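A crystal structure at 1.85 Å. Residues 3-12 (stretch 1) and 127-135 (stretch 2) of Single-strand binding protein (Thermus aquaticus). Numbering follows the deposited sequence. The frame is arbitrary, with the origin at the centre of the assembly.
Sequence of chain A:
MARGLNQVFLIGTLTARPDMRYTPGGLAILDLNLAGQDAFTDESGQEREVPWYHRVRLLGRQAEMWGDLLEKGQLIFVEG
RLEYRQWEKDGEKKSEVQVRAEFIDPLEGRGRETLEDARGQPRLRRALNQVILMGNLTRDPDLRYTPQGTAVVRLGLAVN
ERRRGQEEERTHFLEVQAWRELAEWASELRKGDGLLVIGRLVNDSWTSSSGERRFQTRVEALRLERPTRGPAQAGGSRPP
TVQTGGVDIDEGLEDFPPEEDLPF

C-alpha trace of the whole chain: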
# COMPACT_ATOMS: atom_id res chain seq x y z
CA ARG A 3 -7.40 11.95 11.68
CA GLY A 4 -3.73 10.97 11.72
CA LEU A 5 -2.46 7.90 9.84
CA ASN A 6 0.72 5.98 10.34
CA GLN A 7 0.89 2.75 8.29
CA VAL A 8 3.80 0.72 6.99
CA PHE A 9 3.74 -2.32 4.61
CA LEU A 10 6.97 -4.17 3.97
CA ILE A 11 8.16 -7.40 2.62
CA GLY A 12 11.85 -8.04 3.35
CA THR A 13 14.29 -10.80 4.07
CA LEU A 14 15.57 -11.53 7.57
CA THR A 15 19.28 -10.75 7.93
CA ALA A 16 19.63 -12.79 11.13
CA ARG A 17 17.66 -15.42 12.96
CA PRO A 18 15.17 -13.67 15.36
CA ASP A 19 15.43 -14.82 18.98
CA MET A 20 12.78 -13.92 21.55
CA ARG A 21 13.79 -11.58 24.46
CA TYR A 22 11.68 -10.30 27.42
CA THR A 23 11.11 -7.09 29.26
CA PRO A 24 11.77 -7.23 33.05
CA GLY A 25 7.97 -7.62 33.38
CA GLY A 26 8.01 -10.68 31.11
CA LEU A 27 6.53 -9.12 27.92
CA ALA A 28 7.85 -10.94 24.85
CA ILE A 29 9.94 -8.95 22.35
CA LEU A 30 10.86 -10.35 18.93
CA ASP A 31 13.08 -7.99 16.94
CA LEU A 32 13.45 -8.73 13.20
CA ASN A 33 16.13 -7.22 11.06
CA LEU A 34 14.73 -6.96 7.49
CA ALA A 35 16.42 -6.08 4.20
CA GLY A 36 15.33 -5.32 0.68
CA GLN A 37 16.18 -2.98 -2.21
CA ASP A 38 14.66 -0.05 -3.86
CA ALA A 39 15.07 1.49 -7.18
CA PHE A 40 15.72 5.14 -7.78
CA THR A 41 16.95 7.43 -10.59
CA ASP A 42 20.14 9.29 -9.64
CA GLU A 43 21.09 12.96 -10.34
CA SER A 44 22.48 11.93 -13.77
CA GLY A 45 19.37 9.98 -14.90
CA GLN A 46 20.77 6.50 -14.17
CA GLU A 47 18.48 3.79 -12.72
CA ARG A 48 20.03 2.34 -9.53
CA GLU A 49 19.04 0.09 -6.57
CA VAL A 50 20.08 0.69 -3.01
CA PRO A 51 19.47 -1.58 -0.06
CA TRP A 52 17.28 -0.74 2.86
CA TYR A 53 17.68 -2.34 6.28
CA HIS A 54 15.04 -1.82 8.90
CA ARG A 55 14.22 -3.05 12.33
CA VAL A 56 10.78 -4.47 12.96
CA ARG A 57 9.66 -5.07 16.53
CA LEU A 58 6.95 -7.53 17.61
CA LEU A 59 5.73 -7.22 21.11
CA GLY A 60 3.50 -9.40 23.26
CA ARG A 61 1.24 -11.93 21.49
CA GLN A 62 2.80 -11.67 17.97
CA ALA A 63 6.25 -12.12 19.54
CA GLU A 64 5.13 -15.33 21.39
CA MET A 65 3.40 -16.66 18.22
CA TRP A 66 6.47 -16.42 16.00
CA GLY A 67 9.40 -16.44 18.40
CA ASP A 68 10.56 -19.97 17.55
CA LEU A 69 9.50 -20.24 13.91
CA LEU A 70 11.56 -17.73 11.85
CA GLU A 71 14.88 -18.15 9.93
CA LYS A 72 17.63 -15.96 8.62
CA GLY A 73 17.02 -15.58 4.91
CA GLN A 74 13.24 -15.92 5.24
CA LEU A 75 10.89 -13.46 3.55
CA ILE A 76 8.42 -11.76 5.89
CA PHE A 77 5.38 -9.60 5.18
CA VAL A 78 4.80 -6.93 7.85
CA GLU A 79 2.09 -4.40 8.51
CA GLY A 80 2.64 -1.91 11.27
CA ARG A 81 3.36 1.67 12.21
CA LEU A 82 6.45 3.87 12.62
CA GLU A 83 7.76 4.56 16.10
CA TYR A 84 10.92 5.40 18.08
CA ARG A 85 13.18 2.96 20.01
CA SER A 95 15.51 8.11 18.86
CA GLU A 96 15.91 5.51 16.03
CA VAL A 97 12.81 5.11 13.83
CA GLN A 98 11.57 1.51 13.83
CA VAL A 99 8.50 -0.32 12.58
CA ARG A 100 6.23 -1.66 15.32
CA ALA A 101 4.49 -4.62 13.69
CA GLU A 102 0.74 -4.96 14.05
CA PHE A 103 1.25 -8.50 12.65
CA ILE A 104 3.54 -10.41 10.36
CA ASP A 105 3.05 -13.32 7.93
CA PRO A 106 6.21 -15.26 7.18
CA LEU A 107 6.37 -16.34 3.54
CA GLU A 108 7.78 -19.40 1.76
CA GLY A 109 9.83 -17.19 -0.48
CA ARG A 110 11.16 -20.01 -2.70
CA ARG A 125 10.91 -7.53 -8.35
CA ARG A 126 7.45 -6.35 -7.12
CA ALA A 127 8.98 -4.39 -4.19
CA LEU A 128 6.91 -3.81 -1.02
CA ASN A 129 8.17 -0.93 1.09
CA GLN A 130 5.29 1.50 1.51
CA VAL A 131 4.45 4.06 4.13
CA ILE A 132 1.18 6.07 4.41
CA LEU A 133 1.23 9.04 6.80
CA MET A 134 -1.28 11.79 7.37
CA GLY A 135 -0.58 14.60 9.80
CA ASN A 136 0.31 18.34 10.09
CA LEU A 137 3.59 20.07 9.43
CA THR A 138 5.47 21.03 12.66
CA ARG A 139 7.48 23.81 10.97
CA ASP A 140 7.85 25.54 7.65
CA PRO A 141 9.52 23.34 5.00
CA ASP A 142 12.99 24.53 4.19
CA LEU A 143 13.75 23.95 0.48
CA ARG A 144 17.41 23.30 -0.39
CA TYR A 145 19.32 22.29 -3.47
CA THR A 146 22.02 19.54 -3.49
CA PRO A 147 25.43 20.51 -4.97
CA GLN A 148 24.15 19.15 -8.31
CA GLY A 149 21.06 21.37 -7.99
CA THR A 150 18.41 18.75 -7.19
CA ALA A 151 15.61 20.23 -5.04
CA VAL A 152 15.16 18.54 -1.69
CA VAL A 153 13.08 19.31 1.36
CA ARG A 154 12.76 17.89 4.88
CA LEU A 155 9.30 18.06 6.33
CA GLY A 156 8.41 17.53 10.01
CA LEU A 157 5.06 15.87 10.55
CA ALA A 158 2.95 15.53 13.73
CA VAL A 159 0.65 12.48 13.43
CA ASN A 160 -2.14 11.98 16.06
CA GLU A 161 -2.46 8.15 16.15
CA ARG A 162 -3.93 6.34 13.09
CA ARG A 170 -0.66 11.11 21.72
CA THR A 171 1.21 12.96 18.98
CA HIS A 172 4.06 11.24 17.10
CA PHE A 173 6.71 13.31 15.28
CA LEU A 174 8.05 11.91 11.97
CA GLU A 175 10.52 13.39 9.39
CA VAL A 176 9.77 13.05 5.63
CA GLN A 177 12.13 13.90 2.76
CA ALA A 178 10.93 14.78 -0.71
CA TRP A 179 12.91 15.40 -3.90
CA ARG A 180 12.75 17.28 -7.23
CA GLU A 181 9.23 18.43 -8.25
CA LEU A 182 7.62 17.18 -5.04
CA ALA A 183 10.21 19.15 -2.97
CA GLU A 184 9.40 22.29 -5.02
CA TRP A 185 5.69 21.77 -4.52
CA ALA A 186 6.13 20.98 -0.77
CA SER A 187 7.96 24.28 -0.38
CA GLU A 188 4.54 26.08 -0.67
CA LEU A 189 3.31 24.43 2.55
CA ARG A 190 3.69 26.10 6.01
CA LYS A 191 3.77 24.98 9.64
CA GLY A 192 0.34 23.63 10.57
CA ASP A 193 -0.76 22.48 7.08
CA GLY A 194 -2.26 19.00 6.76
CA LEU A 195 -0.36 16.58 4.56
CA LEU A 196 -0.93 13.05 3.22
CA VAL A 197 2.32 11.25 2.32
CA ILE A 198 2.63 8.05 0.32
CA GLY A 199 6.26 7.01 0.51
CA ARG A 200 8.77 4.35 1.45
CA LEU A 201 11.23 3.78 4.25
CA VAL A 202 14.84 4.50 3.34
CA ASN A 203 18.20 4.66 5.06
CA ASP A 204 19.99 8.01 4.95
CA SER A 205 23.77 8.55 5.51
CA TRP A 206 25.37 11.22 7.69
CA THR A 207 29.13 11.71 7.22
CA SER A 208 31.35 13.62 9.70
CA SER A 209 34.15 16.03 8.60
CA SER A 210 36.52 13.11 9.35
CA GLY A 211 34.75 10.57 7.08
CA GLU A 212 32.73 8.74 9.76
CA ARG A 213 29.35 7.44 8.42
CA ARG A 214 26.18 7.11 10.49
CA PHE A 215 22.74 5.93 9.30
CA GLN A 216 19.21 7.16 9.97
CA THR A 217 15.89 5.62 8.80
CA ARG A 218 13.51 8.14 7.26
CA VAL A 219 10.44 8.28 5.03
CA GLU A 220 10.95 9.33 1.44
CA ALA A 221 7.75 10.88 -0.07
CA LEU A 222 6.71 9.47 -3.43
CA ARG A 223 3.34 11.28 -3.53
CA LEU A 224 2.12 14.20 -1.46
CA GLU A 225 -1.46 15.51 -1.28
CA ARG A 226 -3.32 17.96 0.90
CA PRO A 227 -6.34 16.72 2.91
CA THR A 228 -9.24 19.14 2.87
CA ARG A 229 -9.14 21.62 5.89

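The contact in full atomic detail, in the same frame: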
# COMPACT_ATOMS: atom_id res chain seq x y z
N ARG A 3 -8.06 12.76 10.63
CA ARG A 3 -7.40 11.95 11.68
C ARG A 3 -6.00 11.58 11.21
O ARG A 3 -5.76 11.46 9.99
CB ARG A 3 -8.22 10.69 11.96
N GLY A 4 -5.06 11.39 12.12
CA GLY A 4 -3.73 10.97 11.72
C GLY A 4 -3.69 9.57 11.12
O GLY A 4 -4.57 8.73 11.38
N LEU A 5 -2.65 9.27 10.30
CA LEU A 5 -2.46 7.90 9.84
C LEU A 5 -1.00 7.63 9.94
O LEU A 5 -0.18 8.53 9.65
CB LEU A 5 -2.83 7.76 8.33
CG LEU A 5 -4.29 7.68 7.96
CD1 LEU A 5 -4.33 7.68 6.41
CD2 LEU A 5 -4.94 6.42 8.58
N ASN A 6 -0.66 6.38 10.26
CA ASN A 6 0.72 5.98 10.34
C ASN A 6 0.74 4.48 10.03
O ASN A 6 0.45 3.64 10.88
CB ASN A 6 1.26 6.35 11.74
CG ASN A 6 2.66 5.76 12.05
OD1 ASN A 6 3.34 5.13 11.21
ND2 ASN A 6 3.09 6.00 13.32
N GLN A 7 1.01 4.14 8.76
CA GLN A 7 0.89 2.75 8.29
C GLN A 7 2.08 2.40 7.48
O GLN A 7 2.50 3.18 6.65
CB GLN A 7 -0.35 2.59 7.35
CG GLN A 7 -1.65 3.08 8.09
CD GLN A 7 -2.91 3.02 7.18
OE1 GLN A 7 -2.81 3.31 5.99
NE2 GLN A 7 -4.06 2.61 7.73
N VAL A 8 2.61 1.19 7.69
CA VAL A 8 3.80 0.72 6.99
C VAL A 8 3.49 -0.69 6.47
O VAL A 8 2.84 -1.50 7.20
CB VAL A 8 5.01 0.56 8.00
CG1 VAL A 8 6.26 0.01 7.25
CG2 VAL A 8 5.27 1.88 8.75
N PHE A 9 3.92 -0.99 5.23
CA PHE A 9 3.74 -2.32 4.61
C PHE A 9 5.07 -2.67 4.05
O PHE A 9 5.68 -1.83 3.34
CB PHE A 9 2.71 -2.23 3.44
CG PHE A 9 1.43 -1.53 3.82
CD1 PHE A 9 0.31 -2.26 4.19
CD2 PHE A 9 1.35 -0.11 3.86
CE1 PHE A 9 -0.88 -1.61 4.64
CE2 PHE A 9 0.14 0.53 4.28
CZ PHE A 9 -0.94 -0.21 4.67
N LEU A 10 5.61 -3.85 4.38
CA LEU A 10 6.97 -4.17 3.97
C LEU A 10 6.99 -5.62 3.69
O LEU A 10 6.30 -6.41 4.40
CB LEU A 10 7.93 -4.05 5.18
CG LEU A 10 8.54 -2.78 5.60
CD1 LEU A 10 9.47 -3.09 6.82
CD2 LEU A 10 9.26 -2.14 4.37
N ILE A 11 7.69 -6.01 2.66
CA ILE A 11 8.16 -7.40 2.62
C ILE A 11 9.67 -7.29 2.54
O ILE A 11 10.20 -6.57 1.68
CB ILE A 11 7.64 -8.12 1.32
CG1 ILE A 11 6.10 -8.22 1.36
CG2 ILE A 11 8.37 -9.52 1.13
CD1 ILE A 11 5.47 -8.73 -0.02
N GLY A 12 10.38 -8.05 3.38
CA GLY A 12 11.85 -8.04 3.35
C GLY A 12 12.37 -9.37 3.81
O GLY A 12 11.61 -10.23 4.30
N ALA A 127 8.52 -4.83 -5.53
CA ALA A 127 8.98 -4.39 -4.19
C ALA A 127 7.80 -4.00 -3.28
O ALA A 127 6.86 -3.34 -3.77
CB ALA A 127 9.95 -3.20 -4.35
N LEU A 128 7.83 -4.37 -2.00
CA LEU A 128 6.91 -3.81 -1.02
C LEU A 128 7.71 -3.08 0.13
O LEU A 128 8.33 -3.65 1.03
CB LEU A 128 5.83 -4.82 -0.55
CG LEU A 128 4.60 -4.23 0.17
CD1 LEU A 128 3.57 -3.61 -0.79
CD2 LEU A 128 3.89 -5.20 1.10
N ASN A 129 7.68 -1.75 0.02
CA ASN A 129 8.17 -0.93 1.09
C ASN A 129 7.32 0.31 0.91
O ASN A 129 7.59 1.12 0.03
CB ASN A 129 9.63 -0.67 0.82
CG ASN A 129 10.18 0.45 1.63
OD1 ASN A 129 9.48 0.96 2.50
ND2 ASN A 129 11.46 0.81 1.41
N GLN A 130 6.23 0.40 1.65
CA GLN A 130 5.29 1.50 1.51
C GLN A 130 4.95 2.10 2.86
O GLN A 130 4.73 1.36 3.84
CB GLN A 130 3.96 1.03 0.86
CG GLN A 130 2.86 2.22 0.74
CD GLN A 130 1.85 2.09 -0.43
OE1 GLN A 130 2.14 2.47 -1.58
NE2 GLN A 130 0.66 1.57 -0.12
N VAL A 131 4.90 3.44 2.93
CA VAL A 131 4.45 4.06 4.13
C VAL A 131 3.31 5.03 3.76
O VAL A 131 3.37 5.68 2.72
CB VAL A 131 5.66 4.93 4.69
CG1 VAL A 131 5.17 5.74 5.90
CG2 VAL A 131 6.89 4.00 5.09
N ILE A 132 2.25 5.08 4.60
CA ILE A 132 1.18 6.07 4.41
C ILE A 132 1.16 6.88 5.72
O ILE A 132 0.98 6.30 6.81
CB ILE A 132 -0.15 5.42 4.14
CG1 ILE A 132 -0.06 4.60 2.83
CG2 ILE A 132 -1.26 6.55 3.99
CD1 ILE A 132 -1.44 3.82 2.48
N LEU A 133 1.32 8.22 5.61
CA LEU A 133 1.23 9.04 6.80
C LEU A 133 0.22 10.13 6.52
O LEU A 133 0.15 10.66 5.40
CB LEU A 133 2.58 9.78 7.10
CG LEU A 133 3.84 8.91 7.29
CD1 LEU A 133 5.13 9.75 7.49
CD2 LEU A 133 3.63 7.94 8.48
N MET A 134 -0.51 10.55 7.54
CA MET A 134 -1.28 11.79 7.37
C MET A 134 -1.12 12.54 8.67
O MET A 134 -1.34 11.96 9.78
CB MET A 134 -2.76 11.51 7.14
CG MET A 134 -3.51 12.85 6.58
SD MET A 134 -5.15 12.40 6.13
CE MET A 134 -5.05 12.04 4.45
N GLY A 135 -0.79 13.82 8.56
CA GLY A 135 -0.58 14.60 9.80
C GLY A 135 -0.48 16.09 9.47
O GLY A 135 -1.09 16.53 8.49

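Two strands more than a hundred residues apart in sequence lie antiparallel, their axes 174° apart, and backbone hydrogen bonds zip them together while alternate side chains go to opposite faces of the sheet.

Ala127 stays clear of the partner. Leu128 starts the contact: its O accepts Ile11 N at 2.9 Å, and its side chain, pointing toward the other stretch, brings CD2 to 3.8 Å from Ile11 CG1 and 4.0 Å from Phe9 CB. A branched aliphatic end suits a place between two apolar neighbours. Asn129 lies across from Leu10 in a non-hydrogen-bonded pair; its amide is satisfied elsewhere in the structure, so a polar residue costs little here, even with OD1 3.6 Å from Leu10 CD2.

Gln130 pairs with Phe9 through both backbone bonds, Phe9 N to Gln130 O at 2.8 Å and Gln130 N to Phe9 O at 2.9 Å. Its aliphatic CB lies 4.1 Å from Phe9 CD2. Val131 faces Val8, the CA atoms 4.4 Å apart; here Val131 CA also approaches Gln7 O at 3.3 Å, a CA-H...O contact that supplements the ladder.

Ile132 is the hub of the face it shares with Leu5, Gln7 and Phe9. Its N reaches Gln7 O at 2.8 Å, and its O takes Gln7 N at 2.9 Å. The branched side chain spans neighbours: CG2 is 4.1 Å from Leu5 CD1, while CD1 is 4.1 Å from Phe9 CE2. Leu133 returns to the face of Asn6, whose side-chain amide is likewise satisfied elsewhere.

Met134 closes the ladder with Leu5: Leu5 N to Met134 O is 3.0 Å, Met134 N to Leu5 O 2.9 Å. Their CB atoms meet at 3.9 Å, though the thioether end leads away. Gly135 adds almost nothing to the 769 Å² buried. The backbone bonds hold the strands together in this register, and the side chains fill the faces: both mix apolar and polar residues, but the face of Leu5, Phe9, Ile132 and Met134 buries far more of its surface against the partner.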